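Local coordinates for protein membrane-bound protease PH1510 (Pyrococcus horikoshii, PDB 6M4B) that is a serine protease, present here as its N-terminal protease domain, that cleaves preferentially near hydrophobic or aromatic amino acids and degrades a stomatin homologue in vitro, at residues I71-P76 and A96-T101; I33-N38 and Q65-V70; G85-L90 and I130-S135; A105-L110 and I118-P123; G17-Y22 and L46-G51. The protein carries 1 engineered substitution. All blocks are in the same frame, centred on the assembly; numbering follows the deposited sequence.

Overall arrangement
Followed from the N terminus, the chain first closes contact 5, where the link between strand 9-16 and helix 21-36, with that helix's first residues, meets the loop after strand 41-47. Contact 2 crosses it: it opens at the other end of helix 21-36 and closes at the turn leading into strand 70-74. Contact 1 then pairs strands 70-74 and 94-97, beside the strand used by contact 5 in the same parallel sheet. Contact 3 opens before contact 1 has closed, so these two cross, and it ties helix 84-90 to helix 123-139. Contact 4, the surface hairpin of A105-L110 and I118-P123, is nested within the loop of contact 3.

Contact 1: I71-P76 and A96-T101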
# COMPACT_ATOMS: atom_id res chain seq x y z
N ILE A 71 6.86 3.91 15.81
CA ILE A 71 6.47 5.25 16.19
C ILE A 71 7.39 6.17 15.38
O ILE A 71 8.60 6.05 15.45
CB ILE A 71 6.62 5.48 17.70
CG1 ILE A 71 5.69 4.51 18.44
CG2 ILE A 71 6.28 6.91 18.06
CD1 ILE A 71 5.84 4.51 19.93
N ILE A 72 6.79 7.09 14.64
CA ILE A 72 7.54 8.07 13.89
C ILE A 72 7.55 9.33 14.74
O ILE A 72 6.49 9.84 15.11
CB ILE A 72 6.95 8.31 12.48
CG1 ILE A 72 7.01 7.02 11.64
CG2 ILE A 72 7.69 9.42 11.79
CD1 ILE A 72 8.38 6.49 11.33
N TYR A 73 8.76 9.80 15.07
CA TYR A 73 8.96 10.90 15.98
C TYR A 73 9.73 11.95 15.22
O TYR A 73 10.91 11.75 14.91
CB TYR A 73 9.72 10.46 17.21
CG TYR A 73 9.98 11.50 18.32
CD1 TYR A 73 9.18 12.62 18.45
CD2 TYR A 73 11.03 11.33 19.24
CE1 TYR A 73 9.38 13.53 19.47
CE2 TYR A 73 11.25 12.25 20.27
CZ TYR A 73 10.42 13.32 20.41
OH TYR A 73 10.61 14.24 21.44
N VAL A 74 9.05 13.04 14.92
CA VAL A 74 9.65 14.12 14.18
C VAL A 74 10.50 14.94 15.17
O VAL A 74 9.98 15.65 16.05
CB VAL A 74 8.61 15.03 13.49
CG1 VAL A 74 9.34 15.98 12.52
CG2 VAL A 74 7.59 14.18 12.73
N TYR A 75 11.80 14.82 15.01
CA TYR A 75 12.77 15.17 16.05
C TYR A 75 14.17 15.24 15.40
O TYR A 75 14.44 14.44 14.48
CB TYR A 75 12.72 14.09 17.14
CG TYR A 75 13.68 14.26 18.28
CD1 TYR A 75 15.00 13.80 18.18
CD2 TYR A 75 13.27 14.86 19.47
CE1 TYR A 75 15.89 13.95 19.25
CE2 TYR A 75 14.15 15.03 20.54
CZ TYR A 75 15.45 14.57 20.42
OH TYR A 75 16.30 14.72 21.44
N PRO A 76 15.06 16.15 15.90
CA PRO A 76 14.97 17.09 17.04
C PRO A 76 14.23 18.33 16.69
O PRO A 76 13.86 18.48 15.54
CB PRO A 76 16.44 17.45 17.32
CG PRO A 76 17.11 17.29 16.01
CD PRO A 76 16.42 16.13 15.32
N ALA A 96 4.53 11.16 16.80
CA ALA A 96 4.86 12.18 17.78
C ALA A 96 5.69 13.27 17.11
O ALA A 96 6.53 12.98 16.23
CB ALA A 96 5.65 11.55 18.91
N MET A 97 5.46 14.50 17.54
CA MET A 97 6.28 15.65 17.09
C MET A 97 6.88 16.47 18.26
O MET A 97 6.22 16.74 19.23
CB MET A 97 5.45 16.56 16.17
CG MET A 97 5.05 15.91 14.83
SD MET A 97 4.04 17.04 13.86
CE MET A 97 5.31 18.13 13.24
N ALA A 98 8.16 16.77 18.16
CA ALA A 98 8.82 17.71 19.11
C ALA A 98 8.36 19.13 18.82
O ALA A 98 8.01 19.43 17.68
CB ALA A 98 10.32 17.64 18.95
N PRO A 99 8.28 20.00 19.85
CA PRO A 99 7.92 21.40 19.54
C PRO A 99 8.98 22.00 18.63
O PRO A 99 10.13 21.52 18.64
CB PRO A 99 7.89 22.08 20.91
CG PRO A 99 7.63 20.96 21.89
CD PRO A 99 8.37 19.77 21.31
N GLY A 100 8.53 22.90 17.75
CA GLY A 100 9.38 23.50 16.70
C GLY A 100 9.62 22.65 15.46
O GLY A 100 10.59 22.88 14.72
N THR A 101 8.78 21.64 15.23
CA THR A 101 8.97 20.77 14.06
C THR A 101 7.83 21.01 13.10
O THR A 101 6.92 21.77 13.38
CB THR A 101 9.06 19.27 14.42
OG1 THR A 101 7.88 18.86 15.12
CG2 THR A 101 10.31 18.98 15.23
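Strands 70-74 and 94-97 are parallel neighbours in the central sheet of this ClpP/crotonase-type domain, and here Y73 pairs with A96 and V74 with M97. Three backbone hydrogen bonds make the ladder. A96 N donates to I72 O at 2.9 Å, V74 N to A96 O at 2.8 Å, and A98 N to V74 O at 3.0 Å, the last carrying the pairing past the end of the second strand. A96 O also receives a CA-H contact from Y73. The Y73 ring, its CG anti to the backbone N (chi1 -178°), stands with CD1 3.7 Å from A96 CB and brings its edge to A96 O, which lies in the ring plane. Over the centre of one ring face sits Y75 CB. A96 suits this place because its lone methyl leaves room for the tyrosine ring, which helix 175-182 also packs against, while Y73 OH bonds to A172 O.

On the other face of the sheet, V74 and M97 lie side by side, pointing the same way, and V74 CG2 meets M97 CG at 3.7 Å. V74 CG1 approaches T101 CB at 3.8 Å from the type II turn A98-T101, where G100 accepts a positive phi. T101 OG1 turns back to A98 O (2.6 Å), in the plane of that carbonyl, and leaves its methyl CG2 for V74 O and P76 O. The backbone groups that face each other are joined by three hydrogen bonds, and the side chains offer the neighbouring strand mainly carbon, as a sheet covered by helices requires.

Contact 2: I33-N38 and Q65-V70; sequences IAEQDN and QSKIPV
A34 and I68 make the tight side of this contact. I68 CD1 stands 3.3 Å from A34 CB, closer than carbons usually come, because CG1 lies between the backbone N and the carbonyl carbon and chi2 (175°) extends CD1 straight on to the helix. The small methyl of A34 lets I68 come this close to the helix, and I42 of strand 41-47 touches both side chains.

E35 takes over toward the surface. Its extended chain crosses that of K67 at about a right angle, and OE2 accepts K67 N at 2.8 Å through its anti lone pair, nearly straight (168°). OE1 is held separately, in a salt bridge to R62. The helix 21-36 closes here with a Schellman motif: N38, at positive phi, donates its N to E35 O, and A39 N donates to A34 O. An alanine in place of E35 would probably leave K67 N without this acceptor and R62 without this counter-charge.

The outer side is looser. K67 NZ remains 5.6 Å from E35 OE2, opposite charges that are near but not in contact, while the lysine chain leads away. Q65 turns away, its NE2 bonding to N58 of the second subunit.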
# COMPACT_ATOMS: atom_id res chain seq x y z
N ILE A 33 15.80 -5.69 13.40
CA ILE A 33 16.47 -5.86 14.69
C ILE A 33 15.46 -5.83 15.84
O ILE A 33 15.37 -6.76 16.62
CB ILE A 33 17.57 -4.79 14.90
CG1 ILE A 33 18.74 -5.07 13.97
CG2 ILE A 33 18.06 -4.83 16.35
CD1 ILE A 33 19.74 -3.93 13.85
N ALA A 34 14.66 -4.76 15.89
CA ALA A 34 13.68 -4.61 16.95
C ALA A 34 12.66 -5.75 16.98
O ALA A 34 12.24 -6.15 18.06
CB ALA A 34 12.97 -3.27 16.80
N GLU A 35 12.22 -6.23 15.81
CA GLU A 35 11.29 -7.40 15.73
C GLU A 35 11.99 -8.69 16.24
O GLU A 35 11.43 -9.43 17.04
CB GLU A 35 10.86 -7.69 14.27
CG GLU A 35 9.91 -6.71 13.60
CD GLU A 35 9.71 -6.99 12.10
OE1 GLU A 35 10.67 -7.37 11.39
OE2 GLU A 35 8.58 -6.80 11.61
N GLN A 36 13.21 -8.93 15.79
CA GLN A 36 13.98 -10.10 16.26
C GLN A 36 14.17 -10.13 17.76
O GLN A 36 14.10 -11.20 18.33
CB GLN A 36 15.34 -10.19 15.59
CG GLN A 36 15.26 -10.87 14.23
CD GLN A 36 16.47 -10.56 13.36
OE1 GLN A 36 17.45 -9.94 13.81
NE2 GLN A 36 16.44 -11.03 12.11
N ASP A 37 14.34 -8.96 18.40
CA ASP A 37 14.43 -8.88 19.88
C ASP A 37 13.07 -8.78 20.60
O ASP A 37 13.05 -8.59 21.80
CB ASP A 37 15.37 -7.75 20.34
CG ASP A 37 16.77 -7.82 19.66
OD1 ASP A 37 17.10 -8.85 19.02
OD2 ASP A 37 17.55 -6.85 19.77
N ASN A 38 11.95 -8.98 19.90
CA ASN A 38 10.60 -8.84 20.50
C ASN A 38 10.41 -7.52 21.26
O ASN A 38 9.77 -7.50 22.35
CB ASN A 38 10.24 -10.00 21.46
CG ASN A 38 10.29 -11.35 20.78
OD1 ASN A 38 11.13 -12.19 21.10
ND2 ASN A 38 9.41 -11.55 19.81
N GLN A 65 3.67 -3.90 7.69
CA GLN A 65 3.87 -5.34 7.94
C GLN A 65 4.70 -5.59 9.21
O GLN A 65 4.95 -6.72 9.54
CB GLN A 65 4.60 -6.04 6.76
CG GLN A 65 4.01 -5.89 5.35
CD GLN A 65 2.72 -6.66 5.13
OE1 GLN A 65 1.74 -6.48 5.85
NE2 GLN A 65 2.70 -7.50 4.11
N SER A 66 5.20 -4.54 9.85
CA SER A 66 6.02 -4.67 11.04
C SER A 66 5.32 -5.51 12.08
O SER A 66 4.15 -5.34 12.32
CB SER A 66 6.38 -3.29 11.65
OG SER A 66 7.20 -3.46 12.81
N LYS A 67 6.04 -6.42 12.70
CA LYS A 67 5.45 -7.22 13.78
C LYS A 67 5.45 -6.48 15.09
O LYS A 67 4.88 -6.98 16.03
CB LYS A 67 6.20 -8.55 13.93
CG LYS A 67 6.01 -9.45 12.71
CD LYS A 67 6.93 -10.66 12.69
CE LYS A 67 6.75 -11.44 11.39
NZ LYS A 67 7.87 -12.37 11.13
N ILE A 68 6.10 -5.32 15.17
CA ILE A 68 6.03 -4.47 16.35
C ILE A 68 5.61 -3.06 15.98
O ILE A 68 5.82 -2.62 14.85
CB ILE A 68 7.38 -4.42 17.09
CG1 ILE A 68 8.43 -3.72 16.26
CG2 ILE A 68 7.84 -5.84 17.45
CD1 ILE A 68 9.72 -3.53 17.00
N PRO A 69 5.02 -2.34 16.94
CA PRO A 69 4.69 -0.94 16.66
C PRO A 69 5.92 -0.08 16.28
O PRO A 69 6.93 -0.16 16.91
CB PRO A 69 4.09 -0.46 17.99
CG PRO A 69 3.60 -1.72 18.68
CD PRO A 69 4.54 -2.79 18.27
N VAL A 70 5.78 0.68 15.21
CA VAL A 70 6.70 1.73 14.76
C VAL A 70 6.13 3.13 15.05
O VAL A 70 5.03 3.51 14.55
CB VAL A 70 6.96 1.64 13.25
CG1 VAL A 70 8.07 2.62 12.82
CG2 VAL A 70 7.33 0.22 12.88

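Contact 3: G85-L90 and I130-S135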
# COMPACT_ATOMS: atom_id res chain seq x y z
N GLY A 85 8.23 12.27 3.65
CA GLY A 85 8.29 12.03 5.08
C GLY A 85 6.93 12.03 5.76
O GLY A 85 6.76 11.36 6.79
N THR A 86 5.99 12.84 5.23
CA THR A 86 4.66 12.92 5.78
C THR A 86 3.94 11.58 5.69
O THR A 86 3.27 11.18 6.63
CB THR A 86 3.89 13.99 5.07
OG1 THR A 86 4.56 15.25 5.28
CG2 THR A 86 2.50 14.10 5.57
N TYR A 87 4.13 10.89 4.55
CA TYR A 87 3.53 9.61 4.28
C TYR A 87 4.09 8.52 5.21
O TYR A 87 3.35 7.67 5.67
CB TYR A 87 3.78 9.16 2.81
CG TYR A 87 3.16 10.04 1.70
CD1 TYR A 87 3.76 11.25 1.31
CD2 TYR A 87 2.04 9.62 0.99
CE1 TYR A 87 3.23 12.01 0.28
CE2 TYR A 87 1.54 10.36 -0.05
CZ TYR A 87 2.14 11.54 -0.41
OH TYR A 87 1.63 12.27 -1.41
N ILE A 88 5.39 8.56 5.49
CA ILE A 88 6.03 7.62 6.42
C ILE A 88 5.36 7.78 7.77
O ILE A 88 4.93 6.81 8.37
CB ILE A 88 7.56 7.88 6.49
CG1 ILE A 88 8.24 7.56 5.13
CG2 ILE A 88 8.25 7.02 7.57
CD1 ILE A 88 9.66 8.09 4.99
N ALA A 89 5.21 9.03 8.21
CA ALA A 89 4.49 9.31 9.43
C ALA A 89 3.03 8.83 9.42
O ALA A 89 2.65 8.04 10.31
CB ALA A 89 4.53 10.79 9.74
N LEU A 90 2.25 9.22 8.40
CA LEU A 90 0.85 8.75 8.29
C LEU A 90 0.68 7.26 8.17
O LEU A 90 -0.37 6.72 8.56
CB LEU A 90 0.10 9.46 7.18
CG LEU A 90 -0.03 10.95 7.35
CD1 LEU A 90 -0.52 11.57 6.06
CD2 LEU A 90 -0.99 11.25 8.49
N ILE A 130 -3.03 11.77 -3.93
CA ILE A 130 -4.14 12.14 -3.06
C ILE A 130 -4.88 10.89 -2.59
O ILE A 130 -5.11 10.74 -1.40
CB ILE A 130 -5.12 13.10 -3.74
CG1 ILE A 130 -4.44 14.47 -3.96
CG2 ILE A 130 -6.37 13.28 -2.92
CD1 ILE A 130 -5.23 15.44 -4.85
N ALA A 131 -5.21 9.97 -3.50
CA ALA A 131 -5.86 8.75 -3.06
C ALA A 131 -4.95 7.99 -2.06
O ALA A 131 -5.45 7.48 -1.06
CB ALA A 131 -6.21 7.87 -4.24
N TYR A 132 -3.64 7.94 -2.31
CA TYR A 132 -2.74 7.19 -1.42
C TYR A 132 -2.61 7.84 -0.01
O TYR A 132 -2.80 7.15 1.01
CB TYR A 132 -1.41 7.05 -2.05
CG TYR A 132 -0.42 6.25 -1.30
CD1 TYR A 132 -0.60 4.89 -1.12
CD2 TYR A 132 0.74 6.84 -0.79
CE1 TYR A 132 0.30 4.13 -0.42
CE2 TYR A 132 1.68 6.08 -0.13
CZ TYR A 132 1.47 4.75 0.08
OH TYR A 132 2.40 4.02 0.75
N ILE A 133 -2.40 9.14 0.04
CA ILE A 133 -2.23 9.85 1.32
C ILE A 133 -3.52 9.82 2.16
O ILE A 133 -3.47 9.59 3.36
CB ILE A 133 -1.70 11.28 1.14
CG1 ILE A 133 -0.90 11.68 2.40
CG2 ILE A 133 -2.81 12.30 0.83
CD1 ILE A 133 -0.25 13.03 2.30
N LYS A 134 -4.66 9.90 1.49
CA LYS A 134 -5.94 9.80 2.16
C LYS A 134 -6.20 8.42 2.73
O LYS A 134 -6.76 8.28 3.82
CB LYS A 134 -7.08 10.21 1.24
CG LYS A 134 -7.22 11.71 1.08
CD LYS A 134 -8.30 12.09 0.10
CE LYS A 134 -9.72 11.78 0.58
NZ LYS A 134 -10.54 13.00 0.72
N SER A 135 -5.75 7.40 2.03
CA SER A 135 -5.87 6.06 2.49
C SER A 135 -5.02 5.83 3.75
O SER A 135 -5.51 5.16 4.64
CB SER A 135 -5.47 5.07 1.40
OG SER A 135 -4.07 4.98 1.18
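Y132 and I133 press against Y87 where helix 123-139 packs on helix 84-90, the helix that follows the nucleophile position in this ClpP-like domain. The short segments run 35° apart, with their axes 10.1 Å from each other at closest approach. That spacing leaves room for a layer of large side chains between the backbones.

Along the second segment, I130 and A131 turn elsewhere, to helix 144-152 and to Q138 of the second subunit. Y132 is the first to touch: its CG is anti to the backbone N (chi1 -177°), which carries CG, and with it the start of the ring, off the helix on the Y87 side. The two rings meet rim to rim, neither over the other, their planes 22° apart; Y132 CD2 comes 3.5 Å from Y87 CD2. M56 of helix 53-64 lies against both tyrosines.

I133 carries most of the packing. Its CB touches Y87 CE2 at 3.6 Å, its chain crosses the tyrosine at about a right angle, and CD1 lies over one face of the ring, displaced toward the rim, 4.0 Å from the centroid in a CH-pi contact. CG1 meets L90 CD1 at 3.7 Å. A beta-branched isoleucine suits this place, since CB, CG1 and CD1 can touch both the flat ring and L90, one turn further on.

At the end of the segment S135 packs on its counterpart in the second subunit, and its OG donates to Y132 O at 2.5 Å.

Contact 4: A105-L110 and I118-P123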
# COMPACT_ATOMS: atom_id res chain seq x y z
N ALA A 105 3.45 19.65 3.57
CA ALA A 105 4.01 20.17 2.32
C ALA A 105 4.34 19.05 1.38
O ALA A 105 5.53 18.71 1.16
CB ALA A 105 5.27 21.05 2.60
N CYS A 106 3.30 18.45 0.80
CA CYS A 106 3.53 17.27 -0.11
C CYS A 106 3.05 17.48 -1.56
O CYS A 106 2.74 16.48 -2.25
CB CYS A 106 2.77 16.05 0.48
SG CYS A 106 3.04 15.82 2.22
N ARG A 107 2.94 18.73 -2.00
CA ARG A 107 2.59 18.99 -3.40
C ARG A 107 3.58 18.21 -4.25
O ARG A 107 4.78 18.44 -4.13
CB ARG A 107 2.62 20.46 -3.78
CG ARG A 107 1.88 20.66 -5.11
CD ARG A 107 1.97 22.09 -5.62
NE ARG A 107 1.46 23.12 -4.70
CZ ARG A 107 0.17 23.30 -4.38
NH1 ARG A 107 -0.77 22.49 -4.85
NH2 ARG A 107 -0.18 24.28 -3.55
N PRO A 108 3.09 17.23 -5.05
CA PRO A 108 4.04 16.43 -5.84
C PRO A 108 4.55 17.26 -7.01
O PRO A 108 3.75 17.82 -7.79
CB PRO A 108 3.22 15.19 -6.29
CG PRO A 108 1.80 15.59 -6.14
CD PRO A 108 1.69 16.82 -5.28
N ILE A 109 5.87 17.40 -7.05
CA ILE A 109 6.57 18.17 -8.06
C ILE A 109 7.68 17.34 -8.73
O ILE A 109 8.25 16.45 -8.13
CB ILE A 109 7.17 19.45 -7.47
CG1 ILE A 109 8.38 19.13 -6.56
CG2 ILE A 109 6.06 20.28 -6.82
CD1 ILE A 109 9.06 20.34 -5.94
N LEU A 110 7.94 17.60 -10.00
CA LEU A 110 8.90 16.80 -10.79
C LEU A 110 10.32 17.37 -10.68
O LEU A 110 11.29 16.64 -10.74
CB LEU A 110 8.42 16.71 -12.25
CG LEU A 110 7.00 16.19 -12.54
CD1 LEU A 110 6.77 15.94 -14.04
CD2 LEU A 110 6.75 14.92 -11.76
N ILE A 118 8.77 25.82 -11.52
CA ILE A 118 8.47 24.63 -10.79
C ILE A 118 7.59 23.73 -11.71
O ILE A 118 6.64 24.18 -12.29
CB ILE A 118 7.91 25.00 -9.39
CG1 ILE A 118 8.05 23.77 -8.49
CG2 ILE A 118 6.51 25.68 -9.46
CD1 ILE A 118 7.09 23.68 -7.32
N ILE A 119 7.98 22.49 -11.95
CA ILE A 119 7.19 21.58 -12.74
C ILE A 119 6.20 20.79 -11.80
O ILE A 119 6.61 19.89 -11.05
CB ILE A 119 8.10 20.58 -13.54
CG1 ILE A 119 9.11 21.31 -14.47
CG2 ILE A 119 7.25 19.59 -14.36
CD1 ILE A 119 10.10 20.38 -15.16
N GLU A 120 4.92 21.10 -11.88
CA GLU A 120 3.90 20.31 -11.16
C GLU A 120 3.72 18.93 -11.81
O GLU A 120 3.76 18.80 -13.01
CB GLU A 120 2.56 21.04 -11.10
CG GLU A 120 2.75 22.34 -10.32
CD GLU A 120 1.46 22.96 -9.85
OE1 GLU A 120 0.98 22.49 -8.80
OE2 GLU A 120 0.93 23.90 -10.49
N ALA A 121 3.56 17.90 -10.99
CA ALA A 121 3.07 16.62 -11.46
C ALA A 121 1.75 16.78 -12.26
O ALA A 121 0.88 17.61 -11.92
CB ALA A 121 2.85 15.67 -10.28
N PRO A 122 1.61 16.00 -13.34
CA PRO A 122 0.32 16.04 -14.04
C PRO A 122 -0.86 15.60 -13.10
O PRO A 122 -0.62 14.87 -12.13
CB PRO A 122 0.49 15.02 -15.18
CG PRO A 122 1.81 14.31 -14.98
CD PRO A 122 2.54 14.96 -13.83
N PRO A 123 -2.09 16.05 -13.38
CA PRO A 123 -3.26 15.86 -12.52
C PRO A 123 -3.54 14.42 -12.13
O PRO A 123 -3.94 14.18 -11.01
CB PRO A 123 -4.44 16.40 -13.34
CG PRO A 123 -3.85 17.16 -14.50
CD PRO A 123 -2.38 16.88 -14.58
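R107 reaches across to E120 because CG lies anti to its backbone N (chi1 -164°) and CD continues the extended line, which places CD 3.4 Å from E120 OE1. At chi3 (-58°) the chain bends, and the guanidinium turns so that its plane stands 85° from that of the carboxylate. NE stays 4.2 Å from OE1, with the oxygen well out of the guanidinium plane: opposite charges lie near each other without an N-H aimed at the oxygen, and NH1 bonds instead to T152 O.

The backbones are joined on both sides of I109 and E120, a non-hydrogen-bonded antiparallel pair whose side chains diverge. L110 N donates to I119 O at 2.8 Å in a nearly straight bond. A121 N donates to P108 O at a longer 3.2 Å, tilted out of the carbonyl plane. P108 has no N-H to offer, so its carbonyl is what it brings to the ladder, while its CB rests near A121 CB; the small A121 lets the proline ring approach here.

Farther out, aliphatic residues meet crosswise. I109 CG2 touches I118 CD1 at 3.6 Å, and L110 CD1 touches I119 CG2 at 3.7 Å, all largely on the surface. P122, at the N-cap of helix 123-139, ends the pairing. This is a short beta hairpin whose first strand begins in the substrate-binding segment A105-L110 and whose second leads directly to the helix bearing the catalytic K124.

Contact 5: G17-Y22 and L46-G51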
# COMPACT_ATOMS: atom_id res chain seq x y z
N GLY A 17 17.90 13.15 6.45
CA GLY A 17 18.25 13.40 5.04
C GLY A 17 17.20 12.92 4.05
O GLY A 17 16.07 12.56 4.42
N GLN A 18 17.57 12.88 2.78
CA GLN A 18 16.65 12.55 1.72
C GLN A 18 16.23 11.11 1.80
O GLN A 18 17.00 10.28 2.17
CB GLN A 18 17.25 12.85 0.34
CG GLN A 18 17.36 14.34 0.06
CD GLN A 18 17.04 14.68 -1.38
OE1 GLN A 18 17.91 15.15 -2.13
NE2 GLN A 18 15.79 14.44 -1.79
N ILE A 19 14.98 10.83 1.46
CA ILE A 19 14.54 9.46 1.38
C ILE A 19 15.03 8.87 0.05
O ILE A 19 14.75 9.41 -1.02
CB ILE A 19 13.00 9.34 1.44
CG1 ILE A 19 12.43 10.03 2.69
CG2 ILE A 19 12.59 7.88 1.37
CD1 ILE A 19 13.01 9.56 4.02
N THR A 20 15.76 7.77 0.14
CA THR A 20 16.31 7.08 -1.02
C THR A 20 16.10 5.60 -0.75
O THR A 20 15.68 5.25 0.36
CB THR A 20 17.83 7.34 -1.18
OG1 THR A 20 18.54 6.69 -0.13
CG2 THR A 20 18.14 8.83 -1.15
N SER A 21 16.47 4.75 -1.70
CA SER A 21 16.47 3.27 -1.52
C SER A 21 17.30 2.85 -0.32
O SER A 21 17.03 1.83 0.31
CB SER A 21 17.09 2.53 -2.73
OG SER A 21 17.09 3.33 -3.89
N TYR A 22 18.39 3.58 -0.07
CA TYR A 22 19.25 3.29 1.05
C TYR A 22 18.48 3.56 2.35
O TYR A 22 18.56 2.76 3.28
CB TYR A 22 20.58 4.09 0.95
CG TYR A 22 21.49 3.84 2.13
CD1 TYR A 22 22.01 2.55 2.38
CD2 TYR A 22 21.79 4.88 3.02
CE1 TYR A 22 22.83 2.32 3.50
CE2 TYR A 22 22.61 4.65 4.13
CZ TYR A 22 23.12 3.38 4.36
OH TYR A 22 23.91 3.21 5.48
N LEU A 46 12.80 11.11 13.03
CA LEU A 46 12.82 11.35 11.59
C LEU A 46 12.96 12.83 11.30
O LEU A 46 12.32 13.65 11.92
CB LEU A 46 11.53 10.82 10.93
CG LEU A 46 11.42 10.99 9.41
CD1 LEU A 46 12.37 10.05 8.69
CD2 LEU A 46 9.99 10.73 9.00
N ASP A 47 13.88 13.15 10.39
CA ASP A 47 14.09 14.52 9.91
C ASP A 47 14.41 14.40 8.41
O ASP A 47 15.48 13.91 8.01
CB ASP A 47 15.23 15.20 10.67
CG ASP A 47 15.38 16.68 10.33
OD1 ASP A 47 14.49 17.26 9.69
OD2 ASP A 47 16.38 17.31 10.79
N THR A 48 13.46 14.79 7.58
CA THR A 48 13.64 14.62 6.14
C THR A 48 12.93 15.72 5.40
O THR A 48 11.87 16.17 5.83
CB THR A 48 13.16 13.25 5.66
OG1 THR A 48 13.43 13.10 4.26
CG2 THR A 48 11.65 13.04 5.90
N PRO A 49 13.51 16.21 4.30
CA PRO A 49 12.76 17.13 3.41
C PRO A 49 11.93 16.38 2.35
O PRO A 49 11.15 17.00 1.63
CB PRO A 49 13.87 17.95 2.75
CG PRO A 49 14.99 16.95 2.62
CD PRO A 49 14.90 16.00 3.82
N GLY A 50 12.12 15.07 2.24
CA GLY A 50 11.44 14.27 1.25
C GLY A 50 12.43 13.41 0.52
O GLY A 50 13.55 13.20 0.98
N GLY A 51 12.00 12.92 -0.64
CA GLY A 51 12.82 12.03 -1.46
C GLY A 51 12.02 11.31 -2.52
O GLY A 51 11.06 11.83 -3.02
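The flat groups here are peptide carbonyls: I19 N comes from above the plane of G50 O, and T48 OG1 is tilted from that of G17 O. I19 N donates to G50 O at 2.8 Å, 36° out of the carbonyl plane. T48 OG1 donates to G17 O at 2.7 Å, tilted by 31°, while G17 N donates to D47 O at 3.0 Å through a bent bond. P49 CD lies close beside G17 O.

T48 holds the centre. With OG1 anti to the backbone N (chi1 -177°), the hydroxyl gives to G17 O and takes G50 N at 3.1 Å, an ST turn that shapes the loop after strand 41-47. I19 crosses T48 at about a right angle, its CG1 and CD1 both 3.6 Å from that hydroxyl. A valine in place of T48 would probably leave G50 N without its acceptor and G17 O without this donor, setting the loop free to shift.

The glycines suit their places. G17 and G50 have backbone angles that would jam a side chain against the preceding carbonyl, and a CB on G51 would fall 2.1 Å from I19 O. G50 and G51 lie in the substrate-binding site, G50 close to A83, engineered at the nucleophile position. The bonds through T48 and I19 thus hold the glycine loop against residues 17-19, consistent with a substrate-binding edge whose shape is set by backbone contacts.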